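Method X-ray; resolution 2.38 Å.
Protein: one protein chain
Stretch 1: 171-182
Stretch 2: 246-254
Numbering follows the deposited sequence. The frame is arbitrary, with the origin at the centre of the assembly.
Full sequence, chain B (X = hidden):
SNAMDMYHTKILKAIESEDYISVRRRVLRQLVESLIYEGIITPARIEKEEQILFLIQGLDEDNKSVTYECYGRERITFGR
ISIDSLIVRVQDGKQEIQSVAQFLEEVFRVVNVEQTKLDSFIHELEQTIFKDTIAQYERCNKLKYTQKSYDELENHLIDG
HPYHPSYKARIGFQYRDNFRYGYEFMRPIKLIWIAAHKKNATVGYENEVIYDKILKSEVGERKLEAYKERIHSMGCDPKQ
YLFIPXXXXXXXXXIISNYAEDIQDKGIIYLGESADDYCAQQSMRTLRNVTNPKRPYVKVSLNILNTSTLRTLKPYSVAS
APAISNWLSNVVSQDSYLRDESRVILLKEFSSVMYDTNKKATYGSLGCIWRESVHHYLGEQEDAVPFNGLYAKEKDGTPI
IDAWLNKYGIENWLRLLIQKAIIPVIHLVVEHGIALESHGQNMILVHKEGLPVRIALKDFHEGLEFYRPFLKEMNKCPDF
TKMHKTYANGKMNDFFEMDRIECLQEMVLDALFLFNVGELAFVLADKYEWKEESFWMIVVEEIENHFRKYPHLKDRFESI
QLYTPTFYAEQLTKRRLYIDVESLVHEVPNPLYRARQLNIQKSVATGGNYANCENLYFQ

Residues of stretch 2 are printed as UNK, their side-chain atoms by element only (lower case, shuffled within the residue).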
ATOM      1  N   ILE B 171      -7.944  -4.101   1.298  1.00 50.80           N
ATOM      2  CA  ILE B 171      -6.595  -3.500   1.356  1.00 38.72           C
ATOM      3  C   ILE B 171      -6.603  -2.082   0.723  1.00 43.07           C
ATOM      4  O   ILE B 171      -7.012  -1.873  -0.436  1.00 48.51           O
ATOM      5  CB  ILE B 171      -5.531  -4.404   0.675  1.00 56.15           C
ATOM      6  CG1 ILE B 171      -5.768  -5.886   1.024  1.00 46.20           C
ATOM      7  CG2 ILE B 171      -4.057  -3.938   1.002  1.00 35.20           C
ATOM      8  CD1 ILE B 171      -5.619  -6.246   2.474  1.00 45.29           C
ATOM      9  N   GLY B 172      -6.115  -1.113   1.488  1.00 44.17           N
ATOM     10  CA  GLY B 172      -6.292   0.304   1.193  1.00 37.72           C
ATOM     11  C   GLY B 172      -7.223   1.084   2.119  1.00 44.47           C
ATOM     12  O   GLY B 172      -7.050   2.304   2.212  1.00 47.29           O
ATOM     13  N   PHE B 173      -8.127   0.419   2.862  1.00 46.04           N
ATOM     14  CA  PHE B 173      -8.931   1.097   3.908  1.00 48.53           C
ATOM     15  C   PHE B 173      -8.315   0.861   5.275  1.00 46.33           C
ATOM     16  O   PHE B 173      -8.141  -0.297   5.695  1.00 38.81           O
ATOM     17  CB  PHE B 173     -10.392   0.580   3.991  1.00 45.74           C
ATOM     18  CG  PHE B 173     -11.320   1.076   2.889  1.00 50.64           C
ATOM     19  CD1 PHE B 173     -10.892   1.960   1.916  1.00 50.69           C
ATOM     20  CD2 PHE B 173     -12.643   0.632   2.833  1.00 51.15           C
ATOM     21  CE1 PHE B 173     -11.781   2.418   0.889  1.00 49.31           C
ATOM     22  CE2 PHE B 173     -13.516   1.071   1.829  1.00 45.91           C
ATOM     23  CZ  PHE B 173     -13.081   1.965   0.851  1.00 44.69           C
ATOM     24  N   GLN B 174      -8.008   1.938   5.998  1.00 43.12           N
ATOM     25  CA  GLN B 174      -7.781   1.786   7.439  1.00 45.86           C
ATOM     26  C   GLN B 174      -9.142   1.968   8.135  1.00 53.30           C
ATOM     27  O   GLN B 174     -10.172   2.114   7.453  1.00 45.06           O
ATOM     28  CB  GLN B 174      -6.698   2.738   7.941  1.00 44.64           C
ATOM     29  CG  GLN B 174      -5.303   2.324   7.452  1.00 52.60           C
ATOM     30  CD  GLN B 174      -4.981   0.848   7.762  1.00 68.04           C
ATOM     31  OE1 GLN B 174      -4.572   0.092   6.871  1.00 71.74           O
ATOM     32  NE2 GLN B 174      -5.163   0.438   9.035  1.00 64.97           N
ATOM     33  N   TYR B 175      -9.185   1.932   9.466  1.00 46.67           N
ATOM     34  CA  TYR B 175     -10.492   1.870  10.119  1.00 40.54           C
ATOM     35  C   TYR B 175     -11.450   3.033   9.782  1.00 42.55           C
ATOM     36  O   TYR B 175     -12.657   2.821   9.642  1.00 40.67           O
ATOM     37  CB  TYR B 175     -10.373   1.661  11.622  1.00 43.97           C
ATOM     38  CG  TYR B 175     -10.157   2.908  12.469  1.00 51.18           C
ATOM     39  CD1 TYR B 175     -11.236   3.652  12.948  1.00 49.08           C
ATOM     40  CD2 TYR B 175      -8.883   3.297  12.853  1.00 51.28           C
ATOM     41  CE1 TYR B 175     -11.036   4.777  13.758  1.00 52.57           C
ATOM     42  CE2 TYR B 175      -8.675   4.410  13.655  1.00 50.93           C
ATOM     43  CZ  TYR B 175      -9.745   5.154  14.103  1.00 50.52           C
ATOM     44  OH  TYR B 175      -9.519   6.259  14.908  1.00 44.89           O
ATOM     45  N   ARG B 176     -10.906   4.239   9.635  1.00 36.09           N
ATOM     46  CA  ARG B 176     -11.725   5.427   9.441  1.00 44.46           C
ATOM     47  C   ARG B 176     -12.402   5.437   8.069  1.00 51.42           C
ATOM     48  O   ARG B 176     -13.606   5.641   7.965  1.00 49.87           O
ATOM     49  CB  ARG B 176     -10.888   6.678   9.676  1.00 45.99           C
ATOM     50  CG  ARG B 176     -11.690   7.897  10.065  1.00 63.24           C
ATOM     51  CD  ARG B 176     -10.806   8.943  10.740  1.00 73.63           C
ATOM     52  NE  ARG B 176     -10.627   8.641  12.151  1.00 79.15           N
ATOM     53  CZ  ARG B 176     -11.560   8.891  13.063  1.00 78.44           C
ATOM     54  NH1 ARG B 176     -12.712   9.438  12.689  1.00 80.61           N
ATOM     55  NH2 ARG B 176     -11.356   8.588  14.336  1.00 65.62           N
ATOM     56  N   ASP B 177     -11.627   5.186   7.015  1.00 52.18           N
ATOM     57  CA  ASP B 177     -12.196   4.986   5.695  1.00 48.38           C
ATOM     58  C   ASP B 177     -13.189   3.826   5.678  1.00 46.11           C
ATOM     59  O   ASP B 177     -14.199   3.866   4.969  1.00 40.82           O
ATOM     60  CB  ASP B 177     -11.096   4.747   4.660  1.00 38.89           C
ATOM     61  CG  ASP B 177     -10.430   6.048   4.196  1.00 52.73           C
ATOM     62  OD1 ASP B 177     -11.084   7.124   4.211  1.00 51.68           O
ATOM     63  OD2 ASP B 177      -9.245   5.978   3.807  1.00 62.54           O
ATOM     64  N   ASN B 178     -12.902   2.790   6.453  1.00 40.19           N
ATOM     65  CA  ASN B 178     -13.788   1.633   6.474  1.00 44.28           C
ATOM     66  C   ASN B 178     -15.173   2.036   7.012  1.00 49.34           C
ATOM     67  O   ASN B 178     -16.218   1.668   6.430  1.00 50.20           O
ATOM     68  CB  ASN B 178     -13.200   0.475   7.307  1.00 39.02           C
ATOM     69  CG  ASN B 178     -14.012  -0.766   7.180  1.00 43.86           C
ATOM     70  OD1 ASN B 178     -14.200  -1.270   6.045  1.00 37.04           O
ATOM     71  ND2 ASN B 178     -14.571  -1.249   8.310  1.00 36.87           N
ATOM     72  N   PHE B 179     -15.163   2.782   8.123  1.00 37.06           N
ATOM     73  CA  PHE B 179     -16.367   3.391   8.675  1.00 40.35           C
ATOM     74  C   PHE B 179     -17.100   4.264   7.646  1.00 48.70           C
ATOM     75  O   PHE B 179     -18.328   4.276   7.606  1.00 47.53           O
ATOM     76  CB  PHE B 179     -16.041   4.239   9.882  1.00 44.62           C
ATOM     77  CG  PHE B 179     -16.052   3.485  11.174  1.00 53.50           C
ATOM     78  CD1 PHE B 179     -16.937   2.459  11.391  1.00 54.93           C
ATOM     79  CD2 PHE B 179     -15.173   3.809  12.172  1.00 53.99           C
ATOM     80  CE1 PHE B 179     -16.927   1.770  12.599  1.00 48.70           C
ATOM     81  CE2 PHE B 179     -15.168   3.124  13.368  1.00 49.08           C
ATOM     82  CZ  PHE B 179     -16.046   2.106  13.579  1.00 41.90           C
ATOM     83  N   ARG B 180     -16.353   4.998   6.830  1.00 49.29           N
ATOM     84  CA  ARG B 180     -16.981   5.917   5.902  1.00 56.36           C
ATOM     85  C   ARG B 180     -17.617   5.211   4.718  1.00 54.45           C
ATOM     86  O   ARG B 180     -18.736   5.508   4.344  1.00 51.18           O
ATOM     87  CB  ARG B 180     -15.976   6.973   5.408  1.00 57.64           C
ATOM     88  CG  ARG B 180     -15.709   8.099   6.391  1.00 64.79           C
ATOM     89  CD  ARG B 180     -14.953   9.296   5.740  1.00 89.17           C
ATOM     90  NE  ARG B 180     -13.505   9.092   5.709  1.00 87.82           N
ATOM     91  CZ  ARG B 180     -12.641   9.583   6.598  1.00 81.51           C
ATOM     92  NH1 ARG B 180     -13.071  10.342   7.607  1.00 79.31           N
ATOM     93  NH2 ARG B 180     -11.337   9.315   6.474  1.00 72.93           N
ATOM     94  N   TYR B 181     -16.835   4.368   4.055  1.00 53.95           N
ATOM     95  CA  TYR B 181     -17.282   3.713   2.839  1.00 51.50           C
ATOM     96  C   TYR B 181     -17.737   2.265   2.888  1.00 50.04           C
ATOM     97  O   TYR B 181     -18.278   1.769   1.894  1.00 47.53           O
ATOM     98  CB  TYR B 181     -16.202   3.888   1.776  1.00 45.76           C
ATOM     99  CG  TYR B 181     -15.855   5.324   1.660  1.00 41.82           C
ATOM    100  CD1 TYR B 181     -16.801   6.248   1.199  1.00 44.33           C
ATOM    101  CD2 TYR B 181     -14.605   5.783   2.030  1.00 41.72           C
ATOM    102  CE1 TYR B 181     -16.498   7.611   1.114  1.00 50.73           C
ATOM    103  CE2 TYR B 181     -14.281   7.141   1.936  1.00 44.03           C
ATOM    104  CZ  TYR B 181     -15.225   8.047   1.478  1.00 46.45           C
ATOM    105  OH  TYR B 181     -14.903   9.380   1.407  1.00 54.06           O
ATOM    106  N   GLY B 182     -17.572   1.597   4.033  1.00 49.99           N
ATOM    107  CA  GLY B 182     -17.925   0.190   4.113  1.00 34.28           C
ATOM    108  C   GLY B 182     -19.439   0.093   4.005  1.00 48.49           C
ATOM    109  O   GLY B 182     -20.180   0.883   4.614  1.00 47.62           O
ATOM    110  N   UNK B 246     -16.872   9.988 -10.002  1.00 38.17           N
ATOM    111  CA  UNK B 246     -15.759   9.313  -9.367  1.00 35.93           C
ATOM    112  C   UNK B 246     -16.115   9.064  -7.909  1.00 36.34           C
ATOM    113  O   UNK B 246     -16.692   9.930  -7.245  1.00 34.91           O
ATOM    114  c   UNK B 246     -14.499  10.196  -9.423  1.00 39.74           C
ATOM    115  c   UNK B 246     -14.225  10.634 -10.855  1.00 37.92           C
ATOM    116  c   UNK B 246     -13.303   9.477  -8.840  1.00 32.98           C
ATOM    117  N   UNK B 247     -15.797   7.874  -7.409  1.00 40.32           N
ATOM    118  CA  UNK B 247     -15.987   7.601  -5.989  1.00 38.19           C
ATOM    119  C   UNK B 247     -15.145   8.598  -5.209  1.00 35.37           C
ATOM    120  O   UNK B 247     -14.002   8.797  -5.533  1.00 40.24           O
ATOM    121  c   UNK B 247     -15.973   5.655  -2.139  1.00 40.46           C
ATOM    122  c   UNK B 247     -16.696   4.664  -3.956  1.00 46.73           C
ATOM    123  n   UNK B 247     -15.464   6.297  -3.177  1.00 39.91           N
ATOM    124  c   UNK B 247     -15.911   5.701  -4.337  1.00 41.01           C
ATOM    125  n   UNK B 247     -16.723   4.661  -2.583  1.00 42.79           N
ATOM    126  c   UNK B 247     -15.529   6.189  -5.691  1.00 41.06           C
ATOM    127  N   UNK B 248     -15.701   9.223  -4.172  1.00 36.68           N
ATOM    128  CA  UNK B 248     -14.884  10.210  -3.454  1.00 35.88           C
ATOM    129  C   UNK B 248     -13.641   9.605  -2.798  1.00 40.46           C
ATOM    130  O   UNK B 248     -12.672  10.348  -2.663  1.00 43.34           O
ATOM    131  c   UNK B 248     -15.844  10.786  -2.391  1.00 34.83           C
ATOM    132  c   UNK B 248     -16.898   9.719  -2.196  1.00 30.48           C
ATOM    133  c   UNK B 248     -16.995   8.956  -3.511  1.00 40.17           C
ATOM    134  N   UNK B 249     -13.636   8.319  -2.429  1.00 41.57           N
ATOM    135  CA  UNK B 249     -12.380   7.716  -1.897  1.00 45.05           C
ATOM    136  C   UNK B 249     -11.364   7.608  -3.016  1.00 42.88           C
ATOM    137  O   UNK B 249     -10.170   7.844  -2.817  1.00 43.58           O
ATOM    138  n   UNK B 249      -9.749   5.249   0.913  1.00 41.35           N
ATOM    139  c   UNK B 249     -11.291   5.768  -0.630  1.00 40.93           C
ATOM    140  c   UNK B 249      -8.051   4.100  -0.540  1.00 47.71           C
ATOM    141  c   UNK B 249     -12.548   6.308  -1.280  1.00 33.25           C
ATOM    142  c   UNK B 249     -10.196   5.080  -1.274  1.00 43.99           C
ATOM    143  c   UNK B 249     -10.960   5.847   0.693  1.00 35.34           C
ATOM    144  c   UNK B 249      -7.817   3.716  -1.844  1.00 51.18           C
ATOM    145  c   UNK B 249      -9.938   4.672  -2.596  1.00 43.24           C
ATOM    146  c   UNK B 249      -8.746   3.984  -2.871  1.00 40.45           C
ATOM    147  c   UNK B 249      -9.254   4.774  -0.271  1.00 46.63           C
ATOM    148  N   UNK B 250     -11.848   7.243  -4.193  1.00 38.44           N
ATOM    149  CA  UNK B 250     -10.979   7.070  -5.339  1.00 35.41           C
ATOM    150  C   UNK B 250     -10.378   8.405  -5.736  1.00 39.13           C
ATOM    151  O   UNK B 250      -9.179   8.497  -6.031  1.00 42.46           O
ATOM    152  c   UNK B 250     -11.726   6.461  -6.511  1.00 33.64           C
ATOM    153  c   UNK B 250     -10.829   6.278  -7.718  1.00 37.66           C
ATOM    154  o   UNK B 250      -9.832   4.456  -6.539  1.00 42.95           O
ATOM    155  c   UNK B 250     -10.024   5.002  -7.622  1.00 40.00           C
ATOM    156  n   UNK B 250      -9.573   4.503  -8.750  1.00 40.72           N
ATOM    157  N   UNK B 251     -11.198   9.449  -5.688  1.00 32.82           N
ATOM    158  CA  UNK B 251     -10.743  10.773  -6.112  1.00 39.53           C
ATOM    159  C   UNK B 251      -9.647  11.282  -5.175  1.00 36.58           C
ATOM    160  O   UNK B 251      -8.587  11.695  -5.616  1.00 43.12           O
ATOM    161  c   UNK B 251     -10.929  13.769  -7.611  1.00 39.01           C
ATOM    162  c   UNK B 251     -10.146  16.018  -8.297  1.00 41.29           C
ATOM    163  c   UNK B 251     -10.566  13.255  -8.868  1.00 42.68           C
ATOM    164  c   UNK B 251      -9.813  15.498  -9.522  1.00 41.12           C
ATOM    165  n   UNK B 251     -11.136  15.374  -6.068  1.00 37.57           N
ATOM    166  c   UNK B 251     -10.016  14.128  -9.821  1.00 39.38           C
ATOM    167  c   UNK B 251     -11.905  11.774  -6.198  1.00 29.81           C
ATOM    168  c   UNK B 251     -10.714  15.138  -7.348  1.00 41.63           C
ATOM    169  c   UNK B 251     -11.608  14.214  -5.531  1.00 38.67           C
ATOM    170  c   UNK B 251     -11.501  13.197  -6.422  1.00 36.72           C
ATOM    171  N   UNK B 252      -9.900  11.227  -3.883  1.00 44.14           N
ATOM    172  CA  UNK B 252      -8.958  11.803  -2.939  1.00 46.96           C
ATOM    173  C   UNK B 252      -7.741  10.949  -2.639  1.00 43.14           C
ATOM    174  O   UNK B 252      -6.735  11.469  -2.183  1.00 40.69           O
ATOM    175  c   UNK B 252     -10.584  13.258  -1.652  1.00 57.54           C
ATOM    176  c   UNK B 252     -11.140  13.545  -0.274  1.00 69.07           C
ATOM    177  o   UNK B 252     -10.586  14.419   0.432  1.00 72.45           O
ATOM    178  c   UNK B 252      -9.662  12.085  -1.620  1.00 45.58           C
ATOM    179  o   UNK B 252     -12.117  12.870   0.110  1.00 73.77           O
ATOM    180  N   UNK B 253      -7.891   9.632  -2.680  1.00 40.99           N
ATOM    181  CA  UNK B 253      -6.767   8.769  -2.348  1.00 39.05           C
ATOM    182  C   UNK B 253      -5.983   8.201  -3.498  1.00 47.93           C
ATOM    183  O   UNK B 253      -4.930   7.592  -3.303  1.00 46.80           O
ATOM    184  c   UNK B 253      -7.186   7.710  -1.344  1.00 39.15           C
ATOM    185  c   UNK B 253      -7.847   8.333  -0.145  1.00 40.69           C
ATOM    186  o   UNK B 253      -7.191   9.025   0.632  1.00 53.71           O
ATOM    187  n   UNK B 253      -9.158   8.145  -0.014  1.00 39.32           N
ATOM    188  N   UNK B 254      -6.525   8.375  -4.696  1.00 48.41           N
ATOM    189  CA  UNK B 254      -5.911   7.785  -5.866  1.00 42.53           C
ATOM    190  C   UNK B 254      -5.737   8.711  -7.081  1.00 40.39           C
ATOM    191  O   UNK B 254      -4.618   8.900  -7.582  1.00 46.42           O
ATOM    192  c   UNK B 254      -3.905   4.177  -8.793  1.00 50.39           C
ATOM    193  c   UNK B 254      -3.683   4.177  -7.415  1.00 49.27           C
ATOM    194  c   UNK B 254      -4.967   4.905  -9.324  1.00 43.66           C
ATOM    195  c   UNK B 254      -4.531   4.905  -6.581  1.00 44.32           C
ATOM    196  c   UNK B 254      -5.604   5.610  -7.100  1.00 42.81           C
ATOM    197  c   UNK B 254      -5.805   5.615  -8.484  1.00 45.31           C
ATOM    198  c   UNK B 254      -6.490   6.400  -6.202  1.00 35.45           C
TER
HETATM  199  O   HOH W   1     -10.465   9.273   2.452  1.00 54.64           O
HETATM  200  O   HOH W   2      -7.422   8.191   3.582  1.00 59.68           O
HETATM  201  O   HOH W   3     -12.604  10.361   0.684  1.00 48.28           O
HETATM  202  O   HOH W   4     -18.079   2.588  -1.214  1.00 48.34           O

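Position 246 carries three carbons, one bearing the other two, a beta-branched apolar side chain that lies out of reach of stretch 1. Compact and apolar, it suits a buried site: V246.

Position 247 has one carbon leading to a five-membered ring of three carbons and two nitrogens, its edge toward the face of Y181. This is H247. The planes meet at 71°, with H247 CE1 3.5 Å from Y181 CD1. Its ND1 accepts from the backbone N of position 249 at 2.8 Å, so the imidazole caps the helix that follows.

At 248, three carbons close a ring onto the backbone nitrogen and touch the ring of Y181, the mark of P248. Proline suits the first turn of a helix, where its nitrogen need not donate; P248 CG lies 3.9 Å from Y181 CE1.

Position 249 bears one carbon and then fused five- and six-membered rings holding eight carbons and one nitrogen, which touch G172, F173, D177 and Y181: W249. An indole suits the place because it offers a broad face to the edge of F173 and, at its rim, an N-H: W249 NE1 donates a weak hydrogen bond to D177 OD2 at 3.0 Å. Its CB sits over the face of Y181, 4.2 Å from the ring centroid, and W249 CZ2 comes within 3.4 Å of G172 O.

Position 250 shows three carbons, the last carrying one oxygen and one nitrogen, an amide: Q250. It is out of reach of stretch 1, and both polar atoms are hydrogen-bonded elsewhere in the structure.

Position 251 again has one carbon and a fused ring system with eight carbons and one nitrogen, beyond the reach of stretch 1, hence W251. It is buried, and its one polar side-chain atom, NE1, is satisfied elsewhere in the structure.

At 252, three carbons end in two oxygens, and a water links this carboxylate to Y181: E252. The water donates to E252 OE1 and lies 2.6 Å from Y181 OH.

At 253, two carbons end in one oxygen and one nitrogen, and two waters link them to D177: N253. The short amide returns to its own helix, N253 ND2 donating to W249 O at 3.0 Å. One water donates to D177 OD1 and accepts from N253 ND2; the other donates to both D177 OD2 and N253 OD1.

Position 254, one carbon and a six-carbon ring, is F254, partly exposed and making no contact here.

The contact centres on W249, which has more of its surface covered by the other stretch than any other residue. The helices run roughly antiparallel, their axes no closer than 12.1 Å, so side chains and waters span the gap. Y181 packs against H247, P248 and W249, while D177, also salt-bridged to R180, supplies the acceptor for the indole.

Stretch 2 246-254: VHPWQWENF
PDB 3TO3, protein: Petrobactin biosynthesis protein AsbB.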